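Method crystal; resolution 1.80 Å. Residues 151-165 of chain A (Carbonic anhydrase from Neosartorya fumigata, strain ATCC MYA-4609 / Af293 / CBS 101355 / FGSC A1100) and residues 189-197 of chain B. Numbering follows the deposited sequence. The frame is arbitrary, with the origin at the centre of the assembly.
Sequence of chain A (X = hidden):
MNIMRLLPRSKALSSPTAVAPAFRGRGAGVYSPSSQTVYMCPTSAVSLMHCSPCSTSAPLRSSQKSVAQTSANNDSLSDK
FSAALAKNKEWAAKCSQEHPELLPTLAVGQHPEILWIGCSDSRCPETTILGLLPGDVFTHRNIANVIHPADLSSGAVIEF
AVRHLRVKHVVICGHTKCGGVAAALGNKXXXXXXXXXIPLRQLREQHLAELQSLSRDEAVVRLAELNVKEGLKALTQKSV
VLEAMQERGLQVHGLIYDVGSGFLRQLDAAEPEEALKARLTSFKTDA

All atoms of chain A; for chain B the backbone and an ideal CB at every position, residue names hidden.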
ATOM      1  N   ASP A 151      -2.345   5.775  -1.589  1.00 16.66           N
ATOM      2  CA  ASP A 151      -1.504   4.988  -2.532  1.00 16.34           C
ATOM      3  C   ASP A 151      -0.148   5.671  -2.678  1.00 15.38           C
ATOM      4  O   ASP A 151      -0.085   6.835  -3.141  1.00 15.21           O
ATOM      5  CB  ASP A 151      -2.218   4.835  -3.868  1.00 17.27           C
ATOM      6  CG  ASP A 151      -1.356   4.268  -4.977  1.00 18.27           C
ATOM      7  OD1 ASP A 151      -0.481   3.435  -4.674  1.00 18.38           O
ATOM      8  OD2 ASP A 151      -1.549   4.707  -6.100  1.00 18.44           O
ATOM      9  N   LEU A 152       0.949   5.003  -2.312  1.00 13.73           N
ATOM     10  CA  LEU A 152       2.285   5.619  -2.466  1.00 15.53           C
ATOM     11  C   LEU A 152       2.659   5.767  -3.934  1.00 13.73           C
ATOM     12  O   LEU A 152       3.466   6.643  -4.251  1.00 13.28           O
ATOM     13  CB  LEU A 152       3.356   4.787  -1.763  1.00 16.73           C
ATOM     14  CG  LEU A 152       3.326   4.820  -0.245  1.00 20.88           C
ATOM     15  CD1 LEU A 152       4.525   4.041   0.280  1.00 21.31           C
ATOM     16  CD2 LEU A 152       3.338   6.248   0.270  1.00 24.22           C
ATOM     17  N   SER A 153       2.169   4.911  -4.834  1.00 12.40           N
ATOM     18  CA  SER A 153       2.561   4.971  -6.251  1.00 12.76           C
ATOM     19  C   SER A 153       2.106   6.299  -6.864  1.00 11.88           C
ATOM     20  O   SER A 153       3.000   7.084  -7.339  1.00 14.72           O
ATOM     21  CB  SER A 153       2.023   3.795  -7.019  1.00 12.79           C
ATOM     22  OG  SER A 153       2.506   3.841  -8.342  1.00 14.60           O
ATOM     23  N   SER A 154       0.814   6.609  -6.801  1.00 12.64           N
ATOM     24  CA  SER A 154       0.316   7.917  -7.293  1.00 12.06           C
ATOM     25  C   SER A 154       0.851   9.025  -6.374  1.00 12.51           C
ATOM     26  O   SER A 154       1.149  10.116  -6.886  1.00 13.65           O
ATOM     27  CB  SER A 154      -1.192   7.932  -7.438  1.00 11.48           C
ATOM     28  OG  SER A 154      -1.817   7.720  -6.193  1.00 12.16           O
ATOM     29  N   GLY A 155       0.901   8.792  -5.061  1.00 13.38           N
ATOM     30  CA  GLY A 155       1.351   9.806  -4.077  1.00 15.43           C
ATOM     31  C   GLY A 155       2.753  10.304  -4.415  1.00 15.02           C
ATOM     32  O   GLY A 155       2.996  11.534  -4.399  1.00 16.80           O
ATOM     33  N   ALA A 156       3.672   9.385  -4.702  1.00 13.83           N
ATOM     34  CA  ALA A 156       5.069   9.739  -5.026  1.00 13.75           C
ATOM     35  C   ALA A 156       5.142  10.481  -6.368  1.00 15.01           C
ATOM     36  O   ALA A 156       5.895  11.482  -6.469  1.00 15.11           O
ATOM     37  CB  ALA A 156       5.915   8.501  -4.977  1.00 13.48           C
ATOM     38  N   VAL A 157       4.369  10.060  -7.366  1.00 14.21           N
ATOM     39  CA  VAL A 157       4.334  10.758  -8.670  1.00 14.43           C
ATOM     40  C   VAL A 157       3.872  12.206  -8.441  1.00 15.49           C
ATOM     41  O   VAL A 157       4.487  13.138  -9.018  1.00 15.92           O
ATOM     42  CB  VAL A 157       3.432  10.025  -9.666  1.00 15.21           C
ATOM     43  CG1 VAL A 157       3.071  10.932 -10.843  1.00 15.84           C
ATOM     44  CG2 VAL A 157       4.079   8.715 -10.111  1.00 14.04           C
ATOM     45  N   ILE A 158       2.790  12.381  -7.684  1.00 15.04           N
ATOM     46  CA  ILE A 158       2.177  13.730  -7.495  1.00 14.97           C
ATOM     47  C   ILE A 158       3.181  14.611  -6.742  1.00 16.62           C
ATOM     48  O   ILE A 158       3.382  15.759  -7.174  1.00 17.72           O
ATOM     49  CB  ILE A 158       0.828  13.603  -6.784  1.00 16.17           C
ATOM     50  CG1 ILE A 158      -0.173  12.931  -7.723  1.00 15.16           C
ATOM     51  CG2 ILE A 158       0.375  14.957  -6.240  1.00 15.30           C
ATOM     52  CD1 ILE A 158      -1.392  12.365  -7.091  1.00 16.15           C
ATOM     53  N   GLU A 159       3.833  14.083  -5.714  1.00 15.73           N
ATOM     54  CA  GLU A 159       4.845  14.832  -4.934  1.00 18.35           C
ATOM     55  C   GLU A 159       5.967  15.280  -5.874  1.00 19.55           C
ATOM     56  O   GLU A 159       6.348  16.489  -5.839  1.00 19.74           O
ATOM     57  CB  GLU A 159       5.350  13.980  -3.785  1.00 18.85           C
ATOM     58  CG  GLU A 159       6.482  14.601  -2.984  1.00 20.86           C
ATOM     59  CD  GLU A 159       6.133  15.822  -2.129  1.00 21.33           C
ATOM     60  OE1 GLU A 159       4.961  16.034  -1.821  1.00 21.79           O
ATOM     61  OE2 GLU A 159       7.057  16.527  -1.774  1.00 23.38           O
ATOM     62  N   PHE A 160       6.489  14.361  -6.691  1.00 19.40           N
ATOM     63  CA  PHE A 160       7.639  14.666  -7.575  1.00 18.97           C
ATOM     64  C   PHE A 160       7.218  15.712  -8.619  1.00 18.65           C
ATOM     65  O   PHE A 160       7.928  16.723  -8.784  1.00 20.07           O
ATOM     66  CB  PHE A 160       8.181  13.404  -8.220  1.00 20.37           C
ATOM     67  CG  PHE A 160       9.545  13.596  -8.820  1.00 22.09           C
ATOM     68  CD1 PHE A 160       9.696  14.132 -10.085  1.00 22.56           C
ATOM     69  CD2 PHE A 160      10.668  13.178  -8.133  1.00 25.54           C
ATOM     70  CE1 PHE A 160      10.955  14.318 -10.629  1.00 24.16           C
ATOM     71  CE2 PHE A 160      11.937  13.359  -8.680  1.00 29.93           C
ATOM     72  CZ  PHE A 160      12.071  13.914  -9.929  1.00 25.73           C
ATOM     73  N   ALA A 161       6.075  15.514  -9.277  1.00 18.26           N
ATOM     74  CA  ALA A 161       5.621  16.410 -10.354  1.00 17.58           C
ATOM     75  C   ALA A 161       5.360  17.816  -9.770  1.00 18.13           C
ATOM     76  O   ALA A 161       5.733  18.821 -10.408  1.00 17.87           O
ATOM     77  CB  ALA A 161       4.394  15.876 -11.010  1.00 17.78           C
ATOM     78  N   VAL A 162       4.643  17.882  -8.661  1.00 18.29           N
ATOM     79  CA  VAL A 162       4.115  19.172  -8.145  1.00 19.47           C
ATOM     80  C   VAL A 162       5.229  19.927  -7.417  1.00 21.09           C
ATOM     81  O   VAL A 162       5.423  21.129  -7.712  1.00 21.77           O
ATOM     82  CB  VAL A 162       2.860  18.989  -7.291  1.00 20.70           C
ATOM     83  CG1 VAL A 162       2.416  20.319  -6.706  1.00 21.84           C
ATOM     84  CG2 VAL A 162       1.737  18.399  -8.104  1.00 20.65           C
ATOM     85  N   ARG A 163       5.974  19.278  -6.530  1.00 19.14           N
ATOM     86  CA  ARG A 163       6.966  19.994  -5.699  1.00 22.39           C
ATOM     87  C   ARG A 163       8.273  20.153  -6.473  1.00 24.99           C
ATOM     88  O   ARG A 163       8.859  21.256  -6.421  1.00 23.43           O
ATOM     89  CB  ARG A 163       7.215  19.298  -4.364  1.00 22.07           C
ATOM     90  CG  ARG A 163       8.231  20.009  -3.469  1.00 25.30           C
ATOM     91  CD  ARG A 163       8.332  19.417  -2.076  1.00 27.30           C
ATOM     92  NE  ARG A 163       7.046  19.399  -1.383  1.00 30.43           N
ATOM     93  CZ  ARG A 163       6.476  20.482  -0.805  1.00 37.76           C
ATOM     94  NH1 ARG A 163       7.061  21.672  -0.872  1.00 43.29           N
ATOM     95  NH2 ARG A 163       5.310  20.395  -0.189  1.00 36.42           N
ATOM     96  N   HIS A 164       8.754  19.101  -7.138  1.00 20.46           N
ATOM     97  CA  HIS A 164      10.122  19.062  -7.694  1.00 21.98           C
ATOM     98  C   HIS A 164      10.120  19.576  -9.144  1.00 23.50           C
ATOM     99  O   HIS A 164      10.911  20.456  -9.434  1.00 22.91           O
ATOM    100  CB  HIS A 164      10.736  17.695  -7.470  1.00 23.05           C
ATOM    101  CG  HIS A 164      10.892  17.410  -6.020  1.00 25.81           C
ATOM    102  ND1 HIS A 164      11.792  18.104  -5.243  1.00 30.79           N
ATOM    103  CD2 HIS A 164      10.240  16.572  -5.188  1.00 27.37           C
ATOM    104  CE1 HIS A 164      11.717  17.662  -3.993  1.00 34.80           C
ATOM    105  NE2 HIS A 164      10.764  16.715  -3.938  1.00 30.64           N
ATOM    106  N   LEU A 165       9.227  19.126 -10.019  1.00 17.84           N
ATOM    107  CA  LEU A 165       9.208  19.626 -11.411  1.00 19.89           C
ATOM    108  C   LEU A 165       8.341  20.891 -11.514  1.00 18.36           C
ATOM    109  O   LEU A 165       8.426  21.557 -12.555  1.00 18.79           O
ATOM    110  CB  LEU A 165       8.693  18.507 -12.331  1.00 17.76           C
ATOM    111  CG  LEU A 165       9.569  17.250 -12.369  1.00 19.76           C
ATOM    112  CD1 LEU A 165       8.967  16.214 -13.322  1.00 18.90           C
ATOM    113  CD2 LEU A 165      11.012  17.572 -12.759  1.00 20.91           C
TER
ATOM    114  N   UNK B 189      15.878  14.031   2.748  1.00 22.14           N
ATOM    115  CA  UNK B 189      14.512  13.559   3.021  1.00 24.05           C
ATOM    116  C   UNK B 189      13.559  14.177   2.029  1.00 24.29           C
ATOM    117  O   UNK B 189      13.658  15.386   1.815  1.00 23.91           O
ATOM    118  CB  UNK B 189      14.082  13.894   4.450  1.00 24.05           C
ATOM    119  N   UNK B 190      12.703  13.380   1.386  1.00 21.28           N
ATOM    120  CA  UNK B 190      11.831  13.829   0.291  1.00 20.99           C
ATOM    121  C   UNK B 190      10.381  13.484   0.599  1.00 19.87           C
ATOM    122  O   UNK B 190       9.575  13.373  -0.368  1.00 18.11           O
ATOM    123  CB  UNK B 190      12.254  13.196  -1.036  1.00 20.99           C
ATOM    124  N   UNK B 191      10.050  13.380   1.888  1.00 18.33           N
ATOM    125  CA  UNK B 191       8.653  13.227   2.310  1.00 20.12           C
ATOM    126  C   UNK B 191       8.133  11.872   1.839  1.00 18.94           C
ATOM    127  O   UNK B 191       8.798  10.856   2.102  1.00 18.07           O
ATOM    128  CB  UNK B 191       7.784  14.360   1.759  1.00 20.12           C
ATOM    129  N   UNK B 192       6.983  11.879   1.168  1.00 18.73           N
ATOM    130  CA  UNK B 192       6.290  10.633   0.741  1.00 17.29           C
ATOM    131  C   UNK B 192       7.160   9.864  -0.245  1.00 16.63           C
ATOM    132  O   UNK B 192       6.962   8.650  -0.364  1.00 18.00           O
ATOM    133  CB  UNK B 192       4.935  10.948   0.105  1.00 17.29           C
ATOM    134  N   UNK B 193       8.122  10.503  -0.907  1.00 15.62           N
ATOM    135  CA  UNK B 193       9.057   9.766  -1.801  1.00 17.00           C
ATOM    136  C   UNK B 193       9.910   8.788  -1.009  1.00 16.32           C
ATOM    137  O   UNK B 193      10.355   7.820  -1.614  1.00 16.39           O
ATOM    138  CB  UNK B 193       9.963  10.738  -2.559  1.00 17.00           C
ATOM    139  N   UNK B 194      10.175   9.024   0.273  1.00 15.84           N
ATOM    140  CA  UNK B 194      11.172   8.222   1.025  1.00 16.66           C
ATOM    141  C   UNK B 194      10.730   6.769   1.099  1.00 13.96           C
ATOM    142  O   UNK B 194      11.495   5.877   0.736  1.00 15.28           O
ATOM    143  CB  UNK B 194      11.371   8.778   2.436  1.00 16.66           C
ATOM    144  N   UNK B 195       9.499   6.427   1.556  1.00 14.92           N
ATOM    145  CA  UNK B 195       9.098   5.018   1.555  1.00 13.52           C
ATOM    146  C   UNK B 195       9.064   4.444   0.121  1.00 13.27           C
ATOM    147  O   UNK B 195       9.399   3.268  -0.070  1.00 12.52           O
ATOM    148  CB  UNK B 195       7.727   4.865   2.216  1.00 13.52           C
ATOM    149  N   UNK B 196       8.627   5.244  -0.847  1.00 12.38           N
ATOM    150  CA  UNK B 196       8.554   4.778  -2.257  1.00 12.91           C
ATOM    151  C   UNK B 196       9.941   4.315  -2.725  1.00 13.99           C
ATOM    152  O   UNK B 196      10.034   3.297  -3.437  1.00 14.75           O
ATOM    153  CB  UNK B 196       8.033   5.888  -3.172  1.00 12.91           C
ATOM    154  N   UNK B 197      10.995   5.030  -2.331  1.00 13.05           N
ATOM    155  CA  UNK B 197      12.354   4.794  -2.881  1.00 14.33           C
ATOM    156  C   UNK B 197      13.105   3.746  -2.059  1.00 14.04           C
ATOM    157  O   UNK B 197      14.250   3.425  -2.413  1.00 13.15           O
ATOM    158  CB  UNK B 197      13.156   6.097  -2.911  1.00 14.33           C
TER

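Position 189 lies out of reach of this stretch of chain A, which sets no preference. The residue is Gly189(B).

At position 190 CA-to-CB points sideways. The ideal CB of 190 is 4.8 Å from His164(A) NE2, so a polar or a longer apolar side chain could reach that ring. The residue is Leu190(B). Leu190(B) CD2 packs 3.8 Å from His164(A) CE1. Its carbonyl also takes part: water 1 donates to Leu190(B) O (2.7 Å) and to Glu159(A) OE2 (2.5 Å), and its O lies 2.8 Å from His164(A) NE2. This water links the chains, which share no direct hydrogen bond here.

Position 191 has phi 67° and psi -129°, in a type II' turn; positive phi by itself favours glycine. An ideal CB at 191 would lie 4.2 Å from Glu159(A) OE2, so contact with this stretch does not exclude a side chain. The residue is Gly191(B).

Position 192 points toward the helix. The ideal CB of 192 is 4.9 Å from Gly155(A) O and 5.0 Å from Leu152(A) CD2. Gly155(A) has no side chain, which leaves a groove suited to valine, isoleucine, leucine or methionine. The residue is Ile192(B). Ile192(B) CG1 lies 3.5 Å from Leu152(A) CD2, and Ile192(B) CG2 lies 3.5 Å from Glu159(A) CB. CD1 uses the space at Gly155(A): an ideal CB of Gly155(A) would be only 2.8 Å from Ile192(B) CD1, a clash.

Position 193 points sideways, the ideal CB of 193 being 5.2 Å from both Ala156(A) CB and Glu159(A) CG. A medium-sized apolar chain such as leucine or methionine could bridge the gap. The residue is Leu193(B), a knob among Ala156(A), Glu159(A), Phe160(A) and His164(A). Leu193(B) CD2 is 3.8 Å from Ala156(A) CB; Leu193(B) CD1 meets the edge of the Phe160(A) ring, 4.1 Å from Phe160(A) CD2.

Position 194 is out of reach of this stretch, which leaves the choice open. Asp194(B) turns back to its own chain: Asp194(B) OD1 accepts from Leu190(B) N at 2.8 Å.

Position 195 points toward the helix, the ideal CB of 195 being 3.8 Å from Leu152(A) CD1. A compact apolar residue suits. The residue is Pro195(B); Pro195(B) CB packs 3.9 Å from Leu152(A) CD1.

Position 196 points toward the helix, the ideal CB of 196 being 3.8 Å from Ala156(A) CB. Leu152(A), Ser153(A) and Ala156(A) offer a surface on which a large apolar or aromatic side chain could lie. Trp196(B) extends along the helix start: Trp196(B) CG is 3.7 Å from Ala156(A) CB, and Trp196(B) CZ3 is 3.6 Å from Ser153(A) CA.

Position 197 is out of reach. Leu197(B) makes no contact with this stretch.

Chain B (189-197) GLGILDPWL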
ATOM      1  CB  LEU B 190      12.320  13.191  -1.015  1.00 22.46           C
ATOM      2  CG  LEU B 190      13.701  13.689  -1.460  1.00 25.22           C
ATOM      3  CD1 LEU B 190      14.235  12.877  -2.627  1.00 25.51           C
ATOM      4  CD2 LEU B 190      13.647  15.172  -1.795  1.00 26.94           C
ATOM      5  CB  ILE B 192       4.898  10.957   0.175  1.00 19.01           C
ATOM      6  CG1 ILE B 192       4.014   9.708   0.136  1.00 19.98           C
ATOM      7  CG2 ILE B 192       4.977  11.618  -1.170  1.00 19.32           C
ATOM      8  CD1 ILE B 192       2.587  10.006  -0.290  1.00 21.45           C
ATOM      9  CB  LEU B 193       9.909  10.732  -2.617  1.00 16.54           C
ATOM     10  CG  LEU B 193       9.156  11.357  -3.784  1.00 18.97           C
ATOM     11  CD1 LEU B 193       9.718  12.723  -4.152  1.00 19.98           C
ATOM     12  CD2 LEU B 193       9.175  10.408  -4.984  1.00 19.07           C
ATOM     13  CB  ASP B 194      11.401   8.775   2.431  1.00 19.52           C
ATOM     14  CG  ASP B 194      12.188  10.076   2.459  1.00 26.13           C
ATOM     15  OD1 ASP B 194      12.590  10.570   1.354  1.00 24.81           O
ATOM     16  OD2 ASP B 194      12.385  10.589   3.586  1.00 28.08           O
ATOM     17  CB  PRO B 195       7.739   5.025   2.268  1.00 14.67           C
ATOM     18  CG  PRO B 195       7.240   6.452   2.199  1.00 16.33           C
ATOM     19  CD  PRO B 195       8.491   7.287   2.202  1.00 14.88           C
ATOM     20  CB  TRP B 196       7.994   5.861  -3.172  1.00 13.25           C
ATOM     21  CG  TRP B 196       7.920   5.360  -4.578  1.00 12.64           C
ATOM     22  CD1 TRP B 196       8.830   5.572  -5.578  1.00 13.85           C
ATOM     23  CD2 TRP B 196       7.017   4.357  -5.055  1.00 12.03           C
ATOM     24  NE1 TRP B 196       8.510   4.800  -6.661  1.00 13.86           N
ATOM     25  CE2 TRP B 196       7.411   4.051  -6.372  1.00 13.96           C
ATOM     26  CE3 TRP B 196       5.904   3.716  -4.508  1.00 13.31           C
ATOM     27  CZ2 TRP B 196       6.693   3.156  -7.157  1.00 14.46           C
ATOM     28  CZ3 TRP B 196       5.209   2.806  -5.277  1.00 13.88           C
ATOM     29  CH2 TRP B 196       5.600   2.547  -6.593  1.00 14.11           C
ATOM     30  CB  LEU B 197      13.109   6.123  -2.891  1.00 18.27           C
ATOM     31  CG  LEU B 197      12.561   7.181  -3.849  1.00 20.02           C
ATOM     32  CD1 LEU B 197      13.334   8.471  -3.666  1.00 25.49           C
ATOM     33  CD2 LEU B 197      12.651   6.718  -5.280  1.00 22.79           C
TER
HETATM   34  O   HOH W   1       9.432  15.750  -1.710  1.00 18.97           O
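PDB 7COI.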